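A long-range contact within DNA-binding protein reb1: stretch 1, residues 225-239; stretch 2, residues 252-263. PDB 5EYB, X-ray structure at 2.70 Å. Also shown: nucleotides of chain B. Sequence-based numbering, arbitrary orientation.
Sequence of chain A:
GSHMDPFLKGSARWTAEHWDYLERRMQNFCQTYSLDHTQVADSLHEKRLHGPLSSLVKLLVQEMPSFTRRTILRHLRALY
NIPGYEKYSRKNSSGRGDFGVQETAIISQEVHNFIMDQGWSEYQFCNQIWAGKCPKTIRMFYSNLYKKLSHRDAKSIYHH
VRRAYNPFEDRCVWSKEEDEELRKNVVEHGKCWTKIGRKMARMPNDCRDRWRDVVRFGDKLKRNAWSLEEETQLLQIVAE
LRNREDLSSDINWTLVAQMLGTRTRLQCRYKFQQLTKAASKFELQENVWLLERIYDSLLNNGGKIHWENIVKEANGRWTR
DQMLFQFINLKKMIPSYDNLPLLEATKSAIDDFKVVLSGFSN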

ATOM      1  N   ALA A 225      12.167  11.202   8.392  1.00 83.35           N
ATOM      2  CA  ALA A 225      12.890  10.965   7.151  1.00 81.31           C
ATOM      3  C   ALA A 225      14.091  10.057   7.404  1.00 83.27           C
ATOM      4  O   ALA A 225      14.725  10.130   8.457  1.00 86.24           O
ATOM      5  CB  ALA A 225      13.334  12.277   6.531  1.00 81.15           C
ATOM      6  N   TRP A 226      14.387   9.196   6.435  1.00 80.49           N
ATOM      7  CA  TRP A 226      15.512   8.274   6.536  1.00 75.88           C
ATOM      8  C   TRP A 226      16.839   9.008   6.707  1.00 76.47           C
ATOM      9  O   TRP A 226      17.067  10.045   6.083  1.00 79.82           O
ATOM     10  CB  TRP A 226      15.581   7.386   5.294  1.00 71.63           C
ATOM     11  CG  TRP A 226      14.491   6.359   5.186  1.00 68.92           C
ATOM     12  CD1 TRP A 226      13.146   6.589   5.133  1.00 66.50           C
ATOM     13  CD2 TRP A 226      14.659   4.940   5.082  1.00 62.07           C
ATOM     14  NE1 TRP A 226      12.467   5.400   5.017  1.00 64.86           N
ATOM     15  CE2 TRP A 226      13.374   4.373   4.985  1.00 60.63           C
ATOM     16  CE3 TRP A 226      15.773   4.094   5.072  1.00 57.93           C
ATOM     17  CZ2 TRP A 226      13.171   2.999   4.875  1.00 61.19           C
ATOM     18  CZ3 TRP A 226      15.569   2.730   4.966  1.00 59.08           C
ATOM     19  CH2 TRP A 226      14.278   2.196   4.869  1.00 60.56           C
ATOM     20  N   SER A 227      17.711   8.469   7.552  1.00 73.41           N
ATOM     21  CA  SER A 227      19.064   8.994   7.673  1.00 74.42           C
ATOM     22  C   SER A 227      19.945   8.353   6.609  1.00 68.61           C
ATOM     23  O   SER A 227      19.593   7.311   6.057  1.00 67.55           O
ATOM     24  CB  SER A 227      19.634   8.732   9.069  1.00 77.24           C
ATOM     25  OG  SER A 227      19.908   7.355   9.261  1.00 76.27           O
ATOM     26  N   LEU A 228      21.081   8.977   6.318  1.00 67.88           N
ATOM     27  CA  LEU A 228      22.021   8.436   5.341  1.00 72.16           C
ATOM     28  C   LEU A 228      22.494   7.052   5.764  1.00 74.21           C
ATOM     29  O   LEU A 228      22.665   6.161   4.933  1.00 69.52           O
ATOM     30  CB  LEU A 228      23.223   9.366   5.170  1.00 79.16           C
ATOM     31  CG  LEU A 228      24.243   8.958   4.104  1.00 77.37           C
ATOM     32  CD1 LEU A 228      23.682   9.206   2.716  1.00 77.31           C
ATOM     33  CD2 LEU A 228      25.562   9.693   4.296  1.00 80.02           C
ATOM     34  N   GLU A 229      22.709   6.887   7.066  1.00 79.59           N
ATOM     35  CA  GLU A 229      23.112   5.607   7.633  1.00 86.26           C
ATOM     36  C   GLU A 229      22.026   4.557   7.413  1.00 76.82           C
ATOM     37  O   GLU A 229      22.304   3.426   7.008  1.00 63.84           O
ATOM     38  CB  GLU A 229      23.419   5.763   9.128  1.00100.33           C
ATOM     39  CG  GLU A 229      23.699   4.456   9.853  1.00111.87           C
ATOM     40  CD  GLU A 229      24.934   3.749   9.331  1.00124.25           C
ATOM     41  OE1 GLU A 229      25.895   4.442   8.935  1.00128.50           O
ATOM     42  OE2 GLU A 229      24.942   2.500   9.310  1.00128.79           O
ATOM     43  N   GLU A 230      20.786   4.955   7.676  1.00 74.53           N
ATOM     44  CA  GLU A 230      19.633   4.080   7.527  1.00 65.60           C
ATOM     45  C   GLU A 230      19.477   3.597   6.087  1.00 67.07           C
ATOM     46  O   GLU A 230      19.245   2.413   5.842  1.00 68.73           O
ATOM     47  CB  GLU A 230      18.370   4.807   7.984  1.00 64.76           C
ATOM     48  CG  GLU A 230      17.326   3.915   8.624  1.00 66.49           C
ATOM     49  CD  GLU A 230      16.217   4.713   9.278  1.00 72.12           C
ATOM     50  OE1 GLU A 230      16.286   5.960   9.245  1.00 73.94           O
ATOM     51  OE2 GLU A 230      15.277   4.099   9.825  1.00 75.12           O
ATOM     52  N   GLU A 231      19.611   4.517   5.137  1.00 67.40           N
ATOM     53  CA  GLU A 231      19.496   4.190   3.718  1.00 64.60           C
ATOM     54  C   GLU A 231      20.662   3.332   3.235  1.00 65.67           C
ATOM     55  O   GLU A 231      20.503   2.481   2.357  1.00 57.32           O
ATOM     56  CB  GLU A 231      19.418   5.470   2.886  1.00 63.10           C
ATOM     57  CG  GLU A 231      18.093   6.196   2.995  1.00 68.47           C
ATOM     58  CD  GLU A 231      18.227   7.683   2.751  1.00 68.54           C
ATOM     59  OE1 GLU A 231      19.338   8.216   2.954  1.00 67.61           O
ATOM     60  OE2 GLU A 231      17.223   8.315   2.361  1.00 71.65           O
ATOM     61  N   THR A 232      21.835   3.569   3.811  1.00 72.92           N
ATOM     62  CA  THR A 232      23.023   2.808   3.462  1.00 74.86           C
ATOM     63  C   THR A 232      22.891   1.379   3.978  1.00 77.43           C
ATOM     64  O   THR A 232      23.239   0.423   3.285  1.00 79.08           O
ATOM     65  CB  THR A 232      24.300   3.451   4.036  1.00 73.59           C
ATOM     66  OG1 THR A 232      24.326   4.845   3.707  1.00 75.37           O
ATOM     67  CG2 THR A 232      25.541   2.774   3.475  1.00 71.58           C
ATOM     68  N   GLN A 233      22.382   1.245   5.200  1.00 74.34           N
ATOM     69  CA  GLN A 233      22.165  -0.067   5.799  1.00 72.46           C
ATOM     70  C   GLN A 233      21.176  -0.877   4.966  1.00 71.71           C
ATOM     71  O   GLN A 233      21.345  -2.083   4.783  1.00 73.68           O
ATOM     72  CB  GLN A 233      21.662   0.073   7.238  1.00 68.00           C
ATOM     73  N   LEU A 234      20.151  -0.198   4.458  1.00 67.43           N
ATOM     74  CA  LEU A 234      19.139  -0.823   3.616  1.00 63.29           C
ATOM     75  C   LEU A 234      19.744  -1.399   2.346  1.00 66.19           C
ATOM     76  O   LEU A 234      19.313  -2.438   1.853  1.00 70.36           O
ATOM     77  CB  LEU A 234      18.048   0.184   3.250  1.00 63.53           C
ATOM     78  CG  LEU A 234      16.962  -0.346   2.313  1.00 57.81           C
ATOM     79  CD1 LEU A 234      16.088  -1.357   3.032  1.00 57.31           C
ATOM     80  CD2 LEU A 234      16.129   0.790   1.757  1.00 57.13           C
ATOM     81  N   LEU A 235      20.740  -0.710   1.804  1.00 67.17           N
ATOM     82  CA  LEU A 235      21.401  -1.179   0.595  1.00 66.58           C
ATOM     83  C   LEU A 235      22.316  -2.362   0.885  1.00 67.97           C
ATOM     84  O   LEU A 235      22.544  -3.207   0.022  1.00 66.42           O
ATOM     85  CB  LEU A 235      22.194  -0.046  -0.047  1.00 70.31           C
ATOM     86  CG  LEU A 235      21.330   1.121  -0.513  1.00 71.00           C
ATOM     87  CD1 LEU A 235      22.187   2.273  -1.005  1.00 70.42           C
ATOM     88  CD2 LEU A 235      20.388   0.639  -1.600  1.00 68.31           C
ATOM     89  N   GLN A 236      22.842  -2.414   2.105  1.00 71.26           N
ATOM     90  CA  GLN A 236      23.752  -3.483   2.484  1.00 72.18           C
ATOM     91  C   GLN A 236      23.006  -4.801   2.676  1.00 75.37           C
ATOM     92  O   GLN A 236      23.547  -5.869   2.386  1.00 80.43           O
ATOM     93  CB  GLN A 236      24.515  -3.113   3.761  1.00 72.49           C
ATOM     94  N   ILE A 237      21.764  -4.726   3.151  1.00 72.76           N
ATOM     95  CA  ILE A 237      21.003  -5.934   3.460  1.00 75.93           C
ATOM     96  C   ILE A 237      20.345  -6.548   2.228  1.00 77.17           C
ATOM     97  O   ILE A 237      20.097  -7.751   2.193  1.00 78.34           O
ATOM     98  CB  ILE A 237      19.922  -5.665   4.530  1.00 85.93           C
ATOM     99  CG1 ILE A 237      19.130  -4.404   4.204  1.00101.23           C
ATOM    100  CG2 ILE A 237      20.556  -5.505   5.891  1.00 85.08           C
ATOM    101  CD1 ILE A 237      17.872  -4.662   3.441  1.00110.53           C
ATOM    102  N   VAL A 238      20.062  -5.729   1.219  1.00 78.70           N
ATOM    103  CA  VAL A 238      19.502  -6.244  -0.027  1.00 79.74           C
ATOM    104  C   VAL A 238      20.600  -6.923  -0.838  1.00 81.16           C
ATOM    105  O   VAL A 238      20.329  -7.792  -1.666  1.00 83.30           O
ATOM    106  CB  VAL A 238      18.833  -5.135  -0.863  1.00 79.86           C
ATOM    107  CG1 VAL A 238      17.604  -4.614  -0.146  1.00 72.53           C
ATOM    108  CG2 VAL A 238      19.810  -4.006  -1.142  1.00 88.86           C
ATOM    109  N   ALA A 239      21.842  -6.524  -0.579  1.00 83.91           N
ATOM    110  CA  ALA A 239      23.003  -7.148  -1.199  1.00 86.07           C
ATOM    111  C   ALA A 239      23.241  -8.532  -0.601  1.00 87.88           C
ATOM    112  O   ALA A 239      23.857  -9.393  -1.227  1.00 97.80           O
ATOM    113  CB  ALA A 239      24.231  -6.272  -1.031  1.00 88.44           C
ATOM    114  N   ASN A 252      12.994 -10.677   0.203  1.00 73.02           N
ATOM    115  CA  ASN A 252      12.024 -10.844   1.283  1.00 63.61           C
ATOM    116  C   ASN A 252      11.968  -9.596   2.156  1.00 60.38           C
ATOM    117  O   ASN A 252      12.791  -9.422   3.055  1.00 58.21           O
ATOM    118  CB  ASN A 252      12.370 -12.067   2.139  1.00 63.99           C
ATOM    119  CG  ASN A 252      11.322 -12.354   3.207  1.00 66.39           C
ATOM    120  OD1 ASN A 252      11.244 -11.662   4.222  1.00 68.93           O
ATOM    121  ND2 ASN A 252      10.519 -13.387   2.986  1.00 69.06           N
ATOM    122  N   TRP A 253      10.989  -8.735   1.897  1.00 61.61           N
ATOM    123  CA  TRP A 253      10.916  -7.447   2.577  1.00 61.17           C
ATOM    124  C   TRP A 253      10.603  -7.576   4.065  1.00 56.82           C
ATOM    125  O   TRP A 253      10.886  -6.666   4.841  1.00 53.95           O
ATOM    126  CB  TRP A 253       9.884  -6.547   1.899  1.00 63.39           C
ATOM    127  CG  TRP A 253      10.282  -6.177   0.510  1.00 61.21           C
ATOM    128  CD1 TRP A 253       9.636  -6.507  -0.643  1.00 64.41           C
ATOM    129  CD2 TRP A 253      11.438  -5.426   0.125  1.00 59.80           C
ATOM    130  NE1 TRP A 253      10.312  -5.997  -1.725  1.00 65.03           N
ATOM    131  CE2 TRP A 253      11.423  -5.330  -1.281  1.00 60.30           C
ATOM    132  CE3 TRP A 253      12.483  -4.821   0.832  1.00 54.51           C
ATOM    133  CZ2 TRP A 253      12.411  -4.654  -1.992  1.00 56.65           C
ATOM    134  CZ3 TRP A 253      13.462  -4.151   0.124  1.00 56.34           C
ATOM    135  CH2 TRP A 253      13.420  -4.074  -1.275  1.00 55.76           C
ATOM    136  N   THR A 254      10.030  -8.706   4.464  1.00 57.77           N
ATOM    137  CA  THR A 254       9.765  -8.944   5.878  1.00 57.87           C
ATOM    138  C   THR A 254      11.077  -9.188   6.619  1.00 60.03           C
ATOM    139  O   THR A 254      11.288  -8.669   7.715  1.00 62.48           O
ATOM    140  CB  THR A 254       8.817 -10.136   6.093  1.00 57.36           C
ATOM    141  OG1 THR A 254       7.559  -9.868   5.462  1.00 59.25           O
ATOM    142  CG2 THR A 254       8.584 -10.362   7.574  1.00 54.41           C
ATOM    143  N   LEU A 255      11.964  -9.969   6.011  1.00 57.62           N
ATOM    144  CA  LEU A 255      13.275 -10.205   6.602  1.00 58.85           C
ATOM    145  C   LEU A 255      14.124  -8.942   6.523  1.00 63.48           C
ATOM    146  O   LEU A 255      14.886  -8.643   7.440  1.00 69.58           O
ATOM    147  CB  LEU A 255      13.990 -11.368   5.912  1.00 61.13           C
ATOM    148  CG  LEU A 255      15.376 -11.730   6.459  1.00 65.01           C
ATOM    149  CD1 LEU A 255      15.289 -12.177   7.914  1.00 51.99           C
ATOM    150  CD2 LEU A 255      16.043 -12.797   5.596  1.00 57.44           C
ATOM    151  N   VAL A 256      13.980  -8.203   5.425  1.00 60.94           N
ATOM    152  CA  VAL A 256      14.701  -6.952   5.222  1.00 57.41           C
ATOM    153  C   VAL A 256      14.415  -5.954   6.342  1.00 64.43           C
ATOM    154  O   VAL A 256      15.332  -5.340   6.889  1.00 65.72           O
ATOM    155  CB  VAL A 256      14.339  -6.320   3.862  1.00 57.28           C
ATOM    156  CG1 VAL A 256      14.547  -4.810   3.883  1.00 54.06           C
ATOM    157  CG2 VAL A 256      15.128  -6.980   2.736  1.00 57.74           C
ATOM    158  N   ALA A 257      13.140  -5.804   6.683  1.00 68.22           N
ATOM    159  CA  ALA A 257      12.737  -4.895   7.749  1.00 66.28           C
ATOM    160  C   ALA A 257      13.245  -5.373   9.107  1.00 69.62           C
ATOM    161  O   ALA A 257      13.659  -4.571   9.944  1.00 72.47           O
ATOM    162  CB  ALA A 257      11.226  -4.751   7.771  1.00 69.27           C
ATOM    163  N   GLN A 258      13.209  -6.684   9.318  1.00 68.83           N
ATOM    164  CA  GLN A 258      13.668  -7.270  10.568  1.00 71.55           C
ATOM    165  C   GLN A 258      15.135  -6.940  10.836  1.00 68.81           C
ATOM    166  O   GLN A 258      15.503  -6.574  11.954  1.00 72.57           O
ATOM    167  CB  GLN A 258      13.465  -8.788  10.551  1.00 83.00           C
ATOM    168  CG  GLN A 258      14.088  -9.512  11.736  1.00 92.97           C
ATOM    169  CD  GLN A 258      14.008 -11.020  11.602  1.00101.36           C
ATOM    170  OE1 GLN A 258      13.095 -11.551  10.968  1.00102.62           O
ATOM    171  NE2 GLN A 258      14.972 -11.719  12.193  1.00105.88           N
ATOM    172  N   MET A 259      15.965  -7.060   9.805  1.00 62.99           N
ATOM    173  CA  MET A 259      17.395  -6.801   9.942  1.00 61.31           C
ATOM    174  C   MET A 259      17.707  -5.311  10.062  1.00 65.04           C
ATOM    175  O   MET A 259      18.634  -4.923  10.771  1.00 78.32           O
ATOM    176  CB  MET A 259      18.158  -7.401   8.763  1.00 59.00           C
ATOM    177  CG  MET A 259      18.105  -8.917   8.702  1.00 58.05           C
ATOM    178  SD  MET A 259      19.104  -9.586   7.359  1.00101.55           S
ATOM    179  CE  MET A 259      18.117  -9.134   5.937  1.00 81.30           C
ATOM    180  N   LEU A 260      16.940  -4.477   9.367  1.00 59.17           N
ATOM    181  CA  LEU A 260      17.095  -3.031   9.484  1.00 58.23           C
ATOM    182  C   LEU A 260      16.622  -2.578  10.864  1.00 71.04           C
ATOM    183  O   LEU A 260      17.314  -1.832  11.555  1.00 79.28           O
ATOM    184  CB  LEU A 260      16.323  -2.310   8.377  1.00 51.32           C
ATOM    185  CG  LEU A 260      16.585  -0.813   8.201  1.00 54.82           C
ATOM    186  CD1 LEU A 260      18.065  -0.534   7.988  1.00 53.77           C
ATOM    187  CD2 LEU A 260      15.770  -0.267   7.041  1.00 61.94           C
ATOM    188  N   GLY A 261      15.437  -3.037  11.259  1.00 77.39           N
ATOM    189  CA  GLY A 261      14.955  -2.862  12.618  1.00 77.72           C
ATOM    190  C   GLY A 261      14.305  -1.533  12.954  1.00 78.82           C
ATOM    191  O   GLY A 261      13.752  -1.372  14.040  1.00 82.16           O
ATOM    192  N   THR A 262      14.364  -0.579  12.033  1.00 76.20           N
ATOM    193  CA  THR A 262      13.830   0.752  12.296  1.00 75.28           C
ATOM    194  C   THR A 262      12.705   1.130  11.337  1.00 75.94           C
ATOM    195  O   THR A 262      12.063   2.168  11.503  1.00 82.39           O
ATOM    196  CB  THR A 262      14.934   1.822  12.211  1.00 76.79           C
ATOM    197  OG1 THR A 262      15.566   1.757  10.927  1.00 80.15           O
ATOM    198  CG2 THR A 262      15.981   1.596  13.289  1.00 72.64           C
ATOM    199  N   ARG A 263      12.470   0.290  10.334  1.00 71.52           N
ATOM    200  CA  ARG A 263      11.442   0.554   9.324  1.00 64.32           C
ATOM    201  C   ARG A 263      10.643  -0.710   8.997  1.00 60.97           C
ATOM    202  O   ARG A 263      11.169  -1.818   9.072  1.00 55.73           O
ATOM    203  CB  ARG A 263      12.080   1.112   8.050  1.00 64.31           C
ATOM    204  CG  ARG A 263      12.915   2.368   8.251  1.00 65.51           C
ATOM    205  CD  ARG A 263      12.037   3.591   8.430  1.00 69.82           C
ATOM    206  NE  ARG A 263      12.828   4.812   8.543  1.00 75.55           N
ATOM    207  CZ  ARG A 263      12.309   6.033   8.622  1.00 81.16           C
ATOM    208  NH1 ARG A 263      10.993   6.199   8.599  1.00 83.19           N
ATOM    209  NH2 ARG A 263      13.106   7.088   8.723  1.00 82.73           N
TER
ATOM    210  P    DG B  13       8.107 -13.089  -0.187  1.00 74.74           P
ATOM    211  OP1  DG B  13       8.880 -13.554  -1.357  1.00 82.54           O
ATOM    212  OP2  DG B  13       8.753 -12.242   0.840  1.00 79.49           O
ATOM    213  O5'  DG B  13       6.793 -12.322  -0.686  1.00 66.73           O
ATOM    214  C5'  DG B  13       5.820 -13.020  -1.447  1.00 62.56           C
ATOM    215  C4'  DG B  13       4.639 -12.125  -1.769  1.00 55.26           C
ATOM    216  O4'  DG B  13       3.764 -12.048  -0.630  1.00 53.98           O
ATOM    217  C3'  DG B  13       4.995 -10.679  -2.119  1.00 55.34           C
ATOM    218  O3'  DG B  13       4.785 -10.465  -3.500  1.00 56.77           O
ATOM    219  C2'  DG B  13       4.041  -9.823  -1.263  1.00 51.72           C
ATOM    220  C1'  DG B  13       3.055 -10.847  -0.708  1.00 52.33           C
ATOM    221  N9   DG B  13       2.560 -10.517   0.624  1.00 53.34           N
ATOM    222  C8   DG B  13       3.253 -10.609   1.808  1.00 56.26           C
ATOM    223  N7   DG B  13       2.556 -10.245   2.847  1.00 55.35           N
ATOM    224  C5   DG B  13       1.319  -9.890   2.319  1.00 54.84           C
ATOM    225  C6   DG B  13       0.155  -9.416   2.967  1.00 53.11           C
ATOM    226  O6   DG B  13      -0.022  -9.208   4.174  1.00 51.95           O
ATOM    227  N1   DG B  13      -0.875  -9.175   2.066  1.00 54.31           N
ATOM    228  C2   DG B  13      -0.794  -9.368   0.710  1.00 53.54           C
ATOM    229  N2   DG B  13      -1.894  -9.080   0.009  1.00 51.22           N
ATOM    230  N3   DG B  13       0.290  -9.813   0.086  1.00 57.31           N
ATOM    231  C4   DG B  13       1.306 -10.052   0.953  1.00 53.47           C
ATOM    232  P    DG B  12       8.460 -15.846   5.876  1.00 75.38           P
ATOM    233  OP1  DG B  12       9.821 -16.360   5.604  1.00 77.47           O
ATOM    234  OP2  DG B  12       8.264 -14.722   6.815  1.00 75.97           O
ATOM    235  O5'  DG B  12       7.757 -15.420   4.506  1.00 85.56           O
ATOM    236  C5'  DG B  12       7.498 -16.399   3.513  1.00 74.38           C
ATOM    237  C4'  DG B  12       6.744 -15.794   2.345  1.00 64.07           C
ATOM    238  O4'  DG B  12       5.343 -15.668   2.681  1.00 57.93           O
ATOM    239  C3'  DG B  12       7.213 -14.397   1.918  1.00 59.61           C
ATOM    240  O3'  DG B  12       7.533 -14.404   0.528  1.00 60.34           O
ATOM    241  C2'  DG B  12       6.011 -13.492   2.221  1.00 54.09           C
ATOM    242  C1'  DG B  12       4.855 -14.472   2.132  1.00 53.63           C
ATOM    243  N9   DG B  12       3.679 -14.067   2.891  1.00 52.50           N
ATOM    244  C8   DG B  12       3.592 -13.898   4.252  1.00 59.51           C
ATOM    245  N7   DG B  12       2.406 -13.538   4.655  1.00 61.21           N
ATOM    246  C5   DG B  12       1.657 -13.470   3.487  1.00 53.60           C
ATOM    247  C6   DG B  12       0.300 -13.131   3.296  1.00 51.26           C
ATOM    248  O6   DG B  12      -0.537 -12.813   4.149  1.00 51.55           O
ATOM    249  N1   DG B  12      -0.061 -13.185   1.955  1.00 58.76           N
ATOM    250  C2   DG B  12       0.783 -13.524   0.926  1.00 56.03           C
ATOM    251  N2   DG B  12       0.250 -13.520  -0.300  1.00 52.57           N
ATOM    252  N3   DG B  12       2.059 -13.844   1.090  1.00 54.71           N
ATOM    253  C4   DG B  12       2.426 -13.796   2.393  1.00 50.33           C

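The guanidinium of R263 lies flat on the indole of W226, the planes 1° apart and the centres separated by 3.8 Å. R263 CZ sits over the five-membered ring, while the aliphatic part of the same side chain covers the six-membered ring, R263 CG approaching W226 CZ2 to 3.4 Å; arginine suits this place because it offers both a flat cation and a hydrocarbon stem. Lying flat leaves the guanidinium edge free for E230, which forms a salt bridge there: R263 NE donates to E230 OE2 at 2.9 Å, and R263 NH2 adds a weak hydrogen bond to E230 OE1 at 3.4 Å. T262 OG1 also donates to E230 OE2, at 2.6 Å, so one carboxylate oxygen gathers two consecutive residues of the loop that follows helix 253-260. E230 is buried, and its charge is met by these partners. Its backbone is engaged too: E230 N donates to the N-cap side chain, S227 OG, at 3.0 Å.

Beyond this polar end the contact is apolar. The two helices cross at 133°, their axes 9.9 Å apart at closest approach. L260 points toward stretch 1 and fits between W226 and the first helix, with L260 CD2 3.6 Å from W226 CH2 and L260 CD1 3.7 Å from Q233 CB. Farther along, I237 CD1 packs against V256 CG1 at 3.4 Å, and L234 CD1 reaches the same methyl at 3.9 Å; these branched side chains fill the space between helices without leaving polar groups unpaired. M259 CE lies 4.2 Å from I237 CB, at a more exposed margin, and V238 CG1 approaches W253 CZ3 at 4.2 Å. Together the stretches bury 576 Å². G261, with positive phi, ends the second helix and leads into T262 and R263.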